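Local atomic coordinates of IclR transcriptional regulator (Thermotoga maritima, PDB entry 1MKM), a protein that probably binds DNA as a zinc-containing transcription regulator of the IclR family, with a winged helix-turn-helix domain and a separate C-terminal domain. Residues B[78-89]-B[110-118]; B[129-137]-B[158-168]. All blocks are in the same frame, centred on the assembly; numbering follows the deposited sequence.

Interaction 1: residues B[78-89]-B[110-118]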
loop_
_atom_site.group_PDB
_atom_site.type_symbol
_atom_site.label_atom_id
_atom_site.label_comp_id
_atom_site.label_asym_id
_atom_site.label_seq_id
_atom_site.Cartn_x
_atom_site.Cartn_y
_atom_site.Cartn_z
ATOM N N PHE B 78 16.003 15.254 -25.612
ATOM C CA PHE B 78 14.995 16.024 -26.346
ATOM C C PHE B 78 14.561 17.301 -25.610
ATOM O O PHE B 78 13.554 17.308 -24.892
ATOM C CB PHE B 78 13.769 15.146 -26.617
ATOM C CG PHE B 78 14.100 13.818 -27.237
ATOM C CD1 PHE B 78 13.665 12.629 -26.643
ATOM C CD2 PHE B 78 14.843 13.749 -28.413
ATOM C CE1 PHE B 78 13.966 11.389 -27.215
ATOM C CE2 PHE B 78 15.151 12.515 -28.995
ATOM C CZ PHE B 78 14.712 11.332 -28.396
ATOM N N ASN B 79 15.327 18.371 -25.811
ATOM C CA ASN B 79 15.081 19.664 -25.181
ATOM C C ASN B 79 13.595 20.021 -25.130
ATOM O O ASN B 79 13.114 20.599 -24.151
ATOM C CB ASN B 79 15.874 20.746 -25.925
ATOM C CG ASN B 79 15.353 20.994 -27.327
ATOM O OD1 ASN B 79 14.726 20.123 -27.933
ATOM N ND2 ASN B 79 15.620 22.185 -27.857
ATOM N N ILE B 80 12.870 19.660 -26.179
ATOM C CA ILE B 80 11.441 19.927 -26.257
ATOM C C ILE B 80 10.704 19.402 -25.017
ATOM O O ILE B 80 9.791 20.047 -24.497
ATOM C CB ILE B 80 10.826 19.257 -27.514
ATOM C CG1 ILE B 80 9.385 19.733 -27.709
ATOM C CG2 ILE B 80 10.813 17.729 -27.345
ATOM C CD1 ILE B 80 8.681 19.058 -28.858
ATOM N N ARG B 81 11.103 18.229 -24.546
ATOM C CA ARG B 81 10.458 17.611 -23.396
ATOM C C ARG B 81 10.374 18.550 -22.191
ATOM O O ARG B 81 9.301 18.744 -21.610
ATOM C CB ARG B 81 11.192 16.317 -23.017
ATOM C CG ARG B 81 10.499 15.534 -21.927
ATOM C CD ARG B 81 11.275 14.314 -21.534
ATOM N NE ARG B 81 10.870 13.850 -20.217
ATOM C CZ ARG B 81 9.722 13.231 -19.955
ATOM N NH1 ARG B 81 8.846 12.990 -20.922
ATOM N NH2 ARG B 81 9.446 12.849 -18.716
ATOM N N ASP B 82 11.505 19.135 -21.815
ATOM C CA ASP B 82 11.539 20.052 -20.679
ATOM C C ASP B 82 10.891 21.386 -21.017
ATOM O O ASP B 82 10.395 22.090 -20.139
ATOM C CB ASP B 82 12.985 20.268 -20.227
ATOM C CG ASP B 82 13.461 19.182 -19.297
ATOM O OD1 ASP B 82 13.314 19.348 -18.068
ATOM O OD2 ASP B 82 13.964 18.154 -19.793
ATOM N N ILE B 83 10.905 21.729 -22.297
ATOM C CA ILE B 83 10.309 22.969 -22.760
ATOM C C ILE B 83 8.785 22.873 -22.715
ATOM O O ILE B 83 8.086 23.882 -22.583
ATOM C CB ILE B 83 10.747 23.261 -24.201
ATOM C CG1 ILE B 83 12.118 23.920 -24.203
ATOM C CG2 ILE B 83 9.739 24.144 -24.910
ATOM C CD1 ILE B 83 12.571 24.298 -25.583
ATOM N N ALA B 84 8.271 21.652 -22.797
ATOM C CA ALA B 84 6.833 21.453 -22.817
ATOM C C ALA B 84 6.201 20.840 -21.568
ATOM O O ALA B 84 5.110 21.244 -21.161
ATOM C CB ALA B 84 6.463 20.620 -24.058
ATOM N N HIS B 85 6.879 19.888 -20.944
ATOM C CA HIS B 85 6.292 19.218 -19.793
ATOM C C HIS B 85 5.270 19.959 -18.935
ATOM O O HIS B 85 4.210 19.403 -18.647
ATOM C CB HIS B 85 7.345 18.654 -18.853
ATOM C CG HIS B 85 6.751 17.788 -17.787
ATOM N ND1 HIS B 85 6.139 16.585 -18.072
ATOM C CD2 HIS B 85 6.572 17.995 -16.463
ATOM C CE1 HIS B 85 5.603 16.091 -16.970
ATOM N NE2 HIS B 85 5.851 16.928 -15.979
ATOM N N ASP B 86 5.558 21.188 -18.512
ATOM C CA ASP B 86 4.604 21.901 -17.666
ATOM C C ASP B 86 3.353 22.359 -18.396
ATOM O O ASP B 86 2.249 22.336 -17.838
ATOM C CB ASP B 86 5.274 23.079 -16.961
ATOM C CG ASP B 86 6.259 22.623 -15.905
ATOM O OD1 ASP B 86 5.987 21.591 -15.265
ATOM O OD2 ASP B 86 7.299 23.284 -15.706
ATOM N N HIS B 87 3.509 22.776 -19.643
ATOM C CA HIS B 87 2.353 23.189 -20.412
ATOM C C HIS B 87 1.441 21.985 -20.537
ATOM O O HIS B 87 0.229 22.121 -20.607
ATOM C CB HIS B 87 2.780 23.685 -21.787
ATOM C CG HIS B 87 3.553 24.963 -21.735
ATOM N ND1 HIS B 87 4.746 25.081 -21.055
ATOM C CD2 HIS B 87 3.296 26.184 -22.261
ATOM C CE1 HIS B 87 5.191 26.320 -21.164
ATOM N NE2 HIS B 87 4.329 27.010 -21.891
ATOM N N LEU B 88 2.037 20.800 -20.545
ATOM C CA LEU B 88 1.266 19.570 -20.648
ATOM C C LEU B 88 0.502 19.349 -19.351
ATOM O O LEU B 88 -0.690 19.060 -19.368
ATOM C CB LEU B 88 2.189 18.385 -20.938
ATOM C CG LEU B 88 3.056 18.503 -22.200
ATOM C CD1 LEU B 88 3.992 17.299 -22.277
ATOM C CD2 LEU B 88 2.183 18.583 -23.464
ATOM N N VAL B 89 1.190 19.497 -18.225
ATOM C CA VAL B 89 0.548 19.322 -16.929
ATOM C C VAL B 89 -0.587 20.343 -16.818
ATOM O O VAL B 89 -1.659 20.042 -16.286
ATOM C CB VAL B 89 1.557 19.522 -15.761
ATOM C CG1 VAL B 89 0.867 19.309 -14.432
ATOM C CG2 VAL B 89 2.721 18.538 -15.896
ATOM N N VAL B 110 7.030 9.040 -31.753
ATOM C CA VAL B 110 7.375 8.379 -30.502
ATOM C C VAL B 110 6.826 9.155 -29.307
ATOM O O VAL B 110 6.940 10.377 -29.234
ATOM C CB VAL B 110 8.907 8.257 -30.283
ATOM C CG1 VAL B 110 9.148 7.356 -29.097
ATOM C CG2 VAL B 110 9.602 7.731 -31.515
ATOM N N TYR B 111 6.232 8.444 -28.368
ATOM C CA TYR B 111 5.717 9.100 -27.177
ATOM C C TYR B 111 6.903 9.543 -26.321
ATOM O O TYR B 111 7.678 8.719 -25.832
ATOM C CB TYR B 111 4.829 8.141 -26.416
ATOM C CG TYR B 111 3.466 7.988 -27.030
ATOM C CD1 TYR B 111 2.931 6.731 -27.275
ATOM C CD2 TYR B 111 2.690 9.110 -27.341
ATOM C CE1 TYR B 111 1.649 6.592 -27.810
ATOM C CE2 TYR B 111 1.420 8.979 -27.880
ATOM C CZ TYR B 111 0.910 7.721 -28.111
ATOM O OH TYR B 111 -0.335 7.583 -28.668
ATOM N N ILE B 112 7.065 10.848 -26.160
ATOM C CA ILE B 112 8.179 11.352 -25.385
ATOM C C ILE B 112 7.765 11.982 -24.069
ATOM O O ILE B 112 8.612 12.405 -23.288
ATOM C CB ILE B 112 9.020 12.343 -26.222
ATOM C CG1 ILE B 112 8.096 13.292 -26.995
ATOM C CG2 ILE B 112 9.920 11.565 -27.186
ATOM C CD1 ILE B 112 8.814 14.435 -27.657
ATOM N N ASP B 113 6.460 12.045 -23.832
ATOM C CA ASP B 113 5.915 12.572 -22.583
ATOM C C ASP B 113 4.411 12.318 -22.535
ATOM O O ASP B 113 3.737 12.299 -23.565
ATOM C CB ASP B 113 6.177 14.074 -22.447
ATOM C CG ASP B 113 6.151 14.542 -20.992
ATOM O OD1 ASP B 113 5.431 13.938 -20.175
ATOM O OD2 ASP B 113 6.850 15.522 -20.663
ATOM N N LYS B 114 3.882 12.107 -21.339
ATOM C CA LYS B 114 2.458 11.868 -21.196
ATOM C C LYS B 114 1.995 12.250 -19.793
ATOM O O LYS B 114 2.613 11.869 -18.791
ATOM C CB LYS B 114 2.133 10.386 -21.482
ATOM C CG LYS B 114 0.669 9.986 -21.292
ATOM C CD LYS B 114 0.535 8.472 -21.151
ATOM C CE LYS B 114 -0.914 8.019 -21.207
ATOM N NZ LYS B 114 -1.066 6.545 -21.017
ATOM N N VAL B 115 0.921 13.029 -19.724
ATOM C CA VAL B 115 0.355 13.416 -18.434
ATOM C C VAL B 115 -0.978 12.702 -18.306
ATOM O O VAL B 115 -1.908 12.999 -19.052
ATOM C CB VAL B 115 0.056 14.924 -18.333
ATOM C CG1 VAL B 115 -0.785 15.189 -17.074
ATOM C CG2 VAL B 115 1.325 15.719 -18.288
ATOM N N GLU B 116 -1.083 11.776 -17.360
ATOM C CA GLU B 116 -2.334 11.056 -17.171
ATOM C C GLU B 116 -3.434 11.994 -16.682
ATOM O O GLU B 116 -3.174 12.979 -15.992
ATOM C CB GLU B 116 -2.157 9.905 -16.178
ATOM C CG GLU B 116 -1.170 8.836 -16.617
ATOM C CD GLU B 116 -1.220 7.597 -15.737
ATOM O OE1 GLU B 116 -1.215 7.750 -14.496
ATOM O OE2 GLU B 116 -1.262 6.468 -16.280
ATOM N N GLY B 117 -4.665 11.677 -17.058
ATOM C CA GLY B 117 -5.799 12.481 -16.660
ATOM C C GLY B 117 -6.412 11.921 -15.389
ATOM O O GLY B 117 -5.930 10.933 -14.805
ATOM N N GLU B 118 -7.498 12.554 -14.979
ATOM C CA GLU B 118 -8.217 12.187 -13.774
ATOM C C GLU B 118 -8.817 10.789 -13.789
ATOM O O GLU B 118 -8.943 10.154 -12.738
ATOM C CB GLU B 118 -9.294 13.240 -13.516
ATOM C CG GLU B 118 -8.687 14.620 -13.281
ATOM C CD GLU B 118 -9.714 15.732 -13.234
ATOM O OE1 GLU B 118 -10.848 15.488 -12.762
ATOM O OE2 GLU B 118 -9.375 16.858 -13.654
HETATM O O HOH W 1 7.135 17.331 -22.381
#
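Asp113 on strand 110-115 meets His85 and Arg81 of helix 79-89, which runs nearly parallel to the strand at 16°. The ring of His85 and the carboxylate lie almost coplanar, 9° apart. His85 ND1 donates to the syn lone pair of Asp113 OD2 at 2.9 Å. Arg81 approaches differently. Its chain is extended from CG to NE, and NH1 comes near Ile112 O at the guanidinium edge, closer than a normal hydrogen bond, so this detail is doubtful. Asp113 OD2 sits over the guanidinium face, 3.2 Å from Arg81 NH1, so this salt bridge rests on charge alone. With an alanine here instead of Asp113, the His85 ring is likely to lose its acceptor and turn, and the Arg81 charge its mate. The tightly packed part is apolar: Ile112 CD1 touches Ile80 CG2 at 3.9 Å, and Val115 CG2 touches Leu88 CB at 3.9 Å. The polar side is looser: Arg81 and His85 are partly exposed, and a water donates to Asp113 OD2 and Arg81 O. Ile112 and Asp113 form a classic beta bulge opposite Leu101. The helix packs along an antiparallel sheet, consistent with a GAF-like domain. Leu88 and Ile112 also reach strand 98-105, while Ala84 and His87 pack against helix 226-246.

Interaction 2: residues B[129-137]-B[158-168]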
loop_
_atom_site.group_PDB
_atom_site.type_symbol
_atom_site.label_atom_id
_atom_site.label_comp_id
_atom_site.label_asym_id
_atom_site.label_seq_id
_atom_site.Cartn_x
_atom_site.Cartn_y
_atom_site.Cartn_z
ATOM N N MET B 129 7.038 4.237 -26.767
ATOM C CA MET B 129 6.213 3.544 -27.752
ATOM C C MET B 129 6.136 4.343 -29.050
ATOM O O MET B 129 6.332 5.558 -29.053
ATOM C CB MET B 129 4.820 3.328 -27.173
ATOM C CG MET B 129 3.877 2.545 -28.048
ATOM S SD MET B 129 2.308 2.341 -27.210
ATOM C CE MET B 129 2.784 1.170 -25.901
ATOM N N LYS B 130 5.847 3.663 -30.155
ATOM C CA LYS B 130 5.792 4.327 -31.467
ATOM C C LYS B 130 4.366 4.570 -31.942
ATOM O O LYS B 130 3.464 3.792 -31.629
ATOM C CB LYS B 130 6.530 3.478 -32.512
ATOM C CG LYS B 130 7.956 3.132 -32.133
ATOM C CD LYS B 130 8.881 4.322 -32.288
ATOM C CE LYS B 130 9.572 4.287 -33.631
ATOM N NZ LYS B 130 10.299 2.992 -33.809
ATOM N N VAL B 131 4.158 5.643 -32.693
ATOM C CA VAL B 131 2.814 5.933 -33.189
ATOM C C VAL B 131 2.719 6.210 -34.672
ATOM O O VAL B 131 3.541 6.944 -35.241
ATOM C CB VAL B 131 2.150 7.127 -32.460
ATOM C CG1 VAL B 131 1.996 6.806 -30.999
ATOM C CG2 VAL B 131 2.959 8.358 -32.633
ATOM N N ASP B 132 1.698 5.606 -35.279
ATOM C CA ASP B 132 1.424 5.767 -36.695
ATOM C C ASP B 132 1.047 7.225 -36.883
ATOM O O ASP B 132 0.143 7.719 -36.210
ATOM C CB ASP B 132 0.261 4.869 -37.107
ATOM C CG ASP B 132 0.538 3.412 -36.841
ATOM O OD1 ASP B 132 1.587 2.913 -37.303
ATOM O OD2 ASP B 132 -0.294 2.760 -36.172
ATOM N N LEU B 133 1.744 7.911 -37.783
ATOM C CA LEU B 133 1.486 9.320 -38.036
ATOM C C LEU B 133 0.224 9.598 -38.845
ATOM O O LEU B 133 -0.066 10.752 -39.154
ATOM C CB LEU B 133 2.683 9.955 -38.744
ATOM C CG LEU B 133 3.899 10.352 -37.900
ATOM C CD1 LEU B 133 5.010 10.889 -38.797
ATOM C CD2 LEU B 133 3.494 11.422 -36.891
ATOM N N TYR B 134 -0.540 8.564 -39.174
ATOM C CA TYR B 134 -1.739 8.781 -39.962
ATOM C C TYR B 134 -3.047 8.509 -39.235
ATOM O O TYR B 134 -4.025 9.236 -39.444
ATOM C CB TYR B 134 -1.697 7.945 -41.242
ATOM C CG TYR B 134 -1.751 6.448 -41.009
ATOM C CD1 TYR B 134 -0.602 5.722 -40.693
ATOM C CD2 TYR B 134 -2.960 5.760 -41.095
ATOM C CE1 TYR B 134 -0.659 4.348 -40.473
ATOM C CE2 TYR B 134 -3.026 4.396 -40.870
ATOM C CZ TYR B 134 -1.877 3.696 -40.560
ATOM O OH TYR B 134 -1.962 2.343 -40.317
ATOM N N SER B 135 -3.084 7.474 -38.395
ATOM C CA SER B 135 -4.314 7.141 -37.671
ATOM C C SER B 135 -4.453 7.880 -36.343
ATOM O O SER B 135 -5.410 7.663 -35.605
ATOM C CB SER B 135 -4.404 5.633 -37.415
ATOM O OG SER B 135 -3.388 5.203 -36.528
ATOM N N THR B 136 -3.504 8.761 -36.051
ATOM C CA THR B 136 -3.531 9.513 -34.807
ATOM C C THR B 136 -3.587 11.033 -35.066
ATOM O O THR B 136 -3.053 11.517 -36.065
ATOM C CB THR B 136 -2.295 9.148 -33.950
ATOM O OG1 THR B 136 -2.468 9.641 -32.620
ATOM C CG2 THR B 136 -1.039 9.748 -34.540
ATOM N N ALA B 137 -4.240 11.776 -34.171
ATOM C CA ALA B 137 -4.373 13.230 -34.317
ATOM C C ALA B 137 -3.042 13.979 -34.304
ATOM O O ALA B 137 -2.729 14.734 -35.231
ATOM C CB ALA B 137 -5.281 13.786 -33.233
ATOM N N VAL B 158 4.584 4.501 -46.722
ATOM C CA VAL B 158 3.778 3.999 -45.613
ATOM C C VAL B 158 2.425 3.392 -45.954
ATOM O O VAL B 158 1.615 4.009 -46.640
ATOM C CB VAL B 158 3.555 5.116 -44.582
ATOM C CG1 VAL B 158 2.681 4.617 -43.443
ATOM C CG2 VAL B 158 4.897 5.593 -44.057
ATOM N N GLU B 159 2.192 2.176 -45.462
ATOM C CA GLU B 159 0.923 1.487 -45.676
ATOM C C GLU B 159 -0.118 2.150 -44.760
ATOM O O GLU B 159 0.230 2.960 -43.892
ATOM C CB GLU B 159 1.056 -0.008 -45.336
ATOM C CG GLU B 159 -0.275 -0.768 -45.270
ATOM C CD GLU B 159 -0.125 -2.239 -44.890
ATOM O OE1 GLU B 159 0.703 -2.561 -44.014
ATOM O OE2 GLU B 159 -0.855 -3.080 -45.457
ATOM N N LEU B 160 -1.390 1.815 -44.955
ATOM C CA LEU B 160 -2.455 2.395 -44.152
ATOM C C LEU B 160 -3.364 1.322 -43.572
ATOM O O LEU B 160 -4.579 1.511 -43.492
ATOM C CB LEU B 160 -3.283 3.368 -44.996
ATOM C CG LEU B 160 -2.546 4.537 -45.669
ATOM C CD1 LEU B 160 -3.535 5.375 -46.464
ATOM C CD2 LEU B 160 -1.863 5.403 -44.625
ATOM N N LYS B 161 -2.777 0.200 -43.163
ATOM C CA LYS B 161 -3.557 -0.893 -42.595
ATOM C C LYS B 161 -4.594 -0.350 -41.621
ATOM O O LYS B 161 -4.264 0.076 -40.517
ATOM C CB LYS B 161 -2.646 -1.892 -41.880
ATOM C CG LYS B 161 -3.403 -3.036 -41.215
ATOM C CD LYS B 161 -2.460 -4.047 -40.577
ATOM C CE LYS B 161 -3.237 -5.087 -39.780
ATOM N NZ LYS B 161 -2.352 -6.119 -39.170
ATOM N N PRO B 162 -5.874 -0.359 -42.026
ATOM C CA PRO B 162 -6.981 0.132 -41.201
ATOM C C PRO B 162 -7.121 -0.597 -39.862
ATOM O O PRO B 162 -7.475 -1.779 -39.815
ATOM C CB PRO B 162 -8.194 -0.064 -42.110
ATOM C CG PRO B 162 -7.813 -1.277 -42.905
ATOM C CD PRO B 162 -6.379 -0.976 -43.265
ATOM N N LYS B 163 -6.846 0.125 -38.779
ATOM C CA LYS B 163 -6.925 -0.433 -37.431
ATOM C C LYS B 163 -8.346 -0.418 -36.884
ATOM O O LYS B 163 -8.684 -1.143 -35.942
ATOM C CB LYS B 163 -5.993 0.343 -36.499
ATOM C CG LYS B 163 -4.517 0.067 -36.740
ATOM C CD LYS B 163 -3.636 1.080 -36.036
ATOM C CE LYS B 163 -3.821 2.464 -36.630
ATOM N NZ LYS B 163 -3.595 2.477 -38.108
ATOM N N THR B 164 -9.181 0.414 -37.481
ATOM C CA THR B 164 -10.568 0.509 -37.066
ATOM C C THR B 164 -11.390 1.050 -38.237
ATOM O O THR B 164 -10.869 1.788 -39.076
ATOM C CB THR B 164 -10.710 1.406 -35.793
ATOM O OG1 THR B 164 -9.766 2.485 -35.842
ATOM C CG2 THR B 164 -10.452 0.582 -34.535
ATOM N N PRO B 165 -12.675 0.660 -38.329
ATOM C CA PRO B 165 -13.550 1.119 -39.415
ATOM C C PRO B 165 -13.452 2.608 -39.736
ATOM O O PRO B 165 -14.068 3.088 -40.685
ATOM C CB PRO B 165 -14.952 0.707 -38.942
ATOM C CG PRO B 165 -14.789 0.436 -37.452
ATOM C CD PRO B 165 -13.424 -0.174 -37.375
ATOM N N ASN B 166 -12.674 3.338 -38.945
ATOM C CA ASN B 166 -12.511 4.764 -39.167
ATOM C C ASN B 166 -11.071 5.109 -39.553
ATOM O O ASN B 166 -10.720 6.281 -39.702
ATOM C CB ASN B 166 -12.922 5.543 -37.913
ATOM C CG ASN B 166 -14.325 5.192 -37.434
ATOM O OD1 ASN B 166 -14.886 5.878 -36.582
ATOM N ND2 ASN B 166 -14.891 4.118 -37.972
ATOM N N THR B 167 -10.239 4.083 -39.718
ATOM C CA THR B 167 -8.845 4.285 -40.098
ATOM C C THR B 167 -8.782 4.550 -41.602
ATOM O O THR B 167 -8.983 3.640 -42.410
ATOM C CB THR B 167 -7.972 3.037 -39.790
ATOM O OG1 THR B 167 -8.234 2.565 -38.463
ATOM C CG2 THR B 167 -6.495 3.382 -39.898
ATOM N N ILE B 168 -8.511 5.801 -41.964
ATOM C CA ILE B 168 -8.407 6.223 -43.361
ATOM C C ILE B 168 -7.390 5.379 -44.143
ATOM O O ILE B 168 -6.211 5.335 -43.785
ATOM C CB ILE B 168 -7.972 7.700 -43.444
ATOM C CG1 ILE B 168 -8.926 8.572 -42.631
ATOM C CG2 ILE B 168 -7.947 8.160 -44.885
ATOM C CD1 ILE B 168 -8.560 10.045 -42.640
#
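Ser135 and Thr167 bring the two backbones closest, with CA atoms 5.9 Å apart, where the non-regular chain around Ser135 faces a type I beta turn from Thr164 to Thr167. Tyr134 contributes more than any other residue. Its CG lies between the backbone N and the carbonyl carbon (chi1 66°), and the ring reaches into the loop 158-168. Leu160 CD2 sits over one face in a CH-pi contact, 3.9 Å from the ring centroid and 18° off the normal. Thr167 CG2 meets the ring edge near its plane, 3.7 Å from Tyr134 CE2. The phenol oxygen points at the loop backbone, with Tyr134 OH 3.2 Å from Lys161 O, a weak bond at most. Lys163 comes from the opposite direction. Bends at chi3 and chi4 fold its chain back and bring Lys163 NZ to 2.8 Å from Tyr134 OH. Asp132 OD2 makes a long salt bridge of 3.8 Å to Lys163 NZ. Leu174 of helix 171-184 touches both Tyr134 and Leu160. The Ser135 side chain lies about 6 Å from that of the zinc-binding residue Asp189. The chemistry is mixed: the ring has an apolar cover on one face, while at its polar end one lysine, partly balanced by Asp132, would probably polarise the phenol.

Interaction 1 and interaction 2 lie about 22 Å apart, centre to centre, on opposite sides of the centre of the chain. They come in series: 78-89 and 110-118 first, then 129-137 and 158-168. Both fall within the C-terminal domain of the IclR family. They share one antiparallel sheet, in which strands 108-115 and 130-132 are neighbours. There the two contacts touch: Tyr111 N is 3.0 Å from Met129 O, a probable hydrogen bond. Interaction 1 packs helix 79-93 on the sheet. Interaction 2 joins 129-137 to the loop between helices 148-157 and 171-184. It is the nearer to a bound zinc ion, about 8 Å from the Ser135 side chain against about 12 Å from that of Leu88.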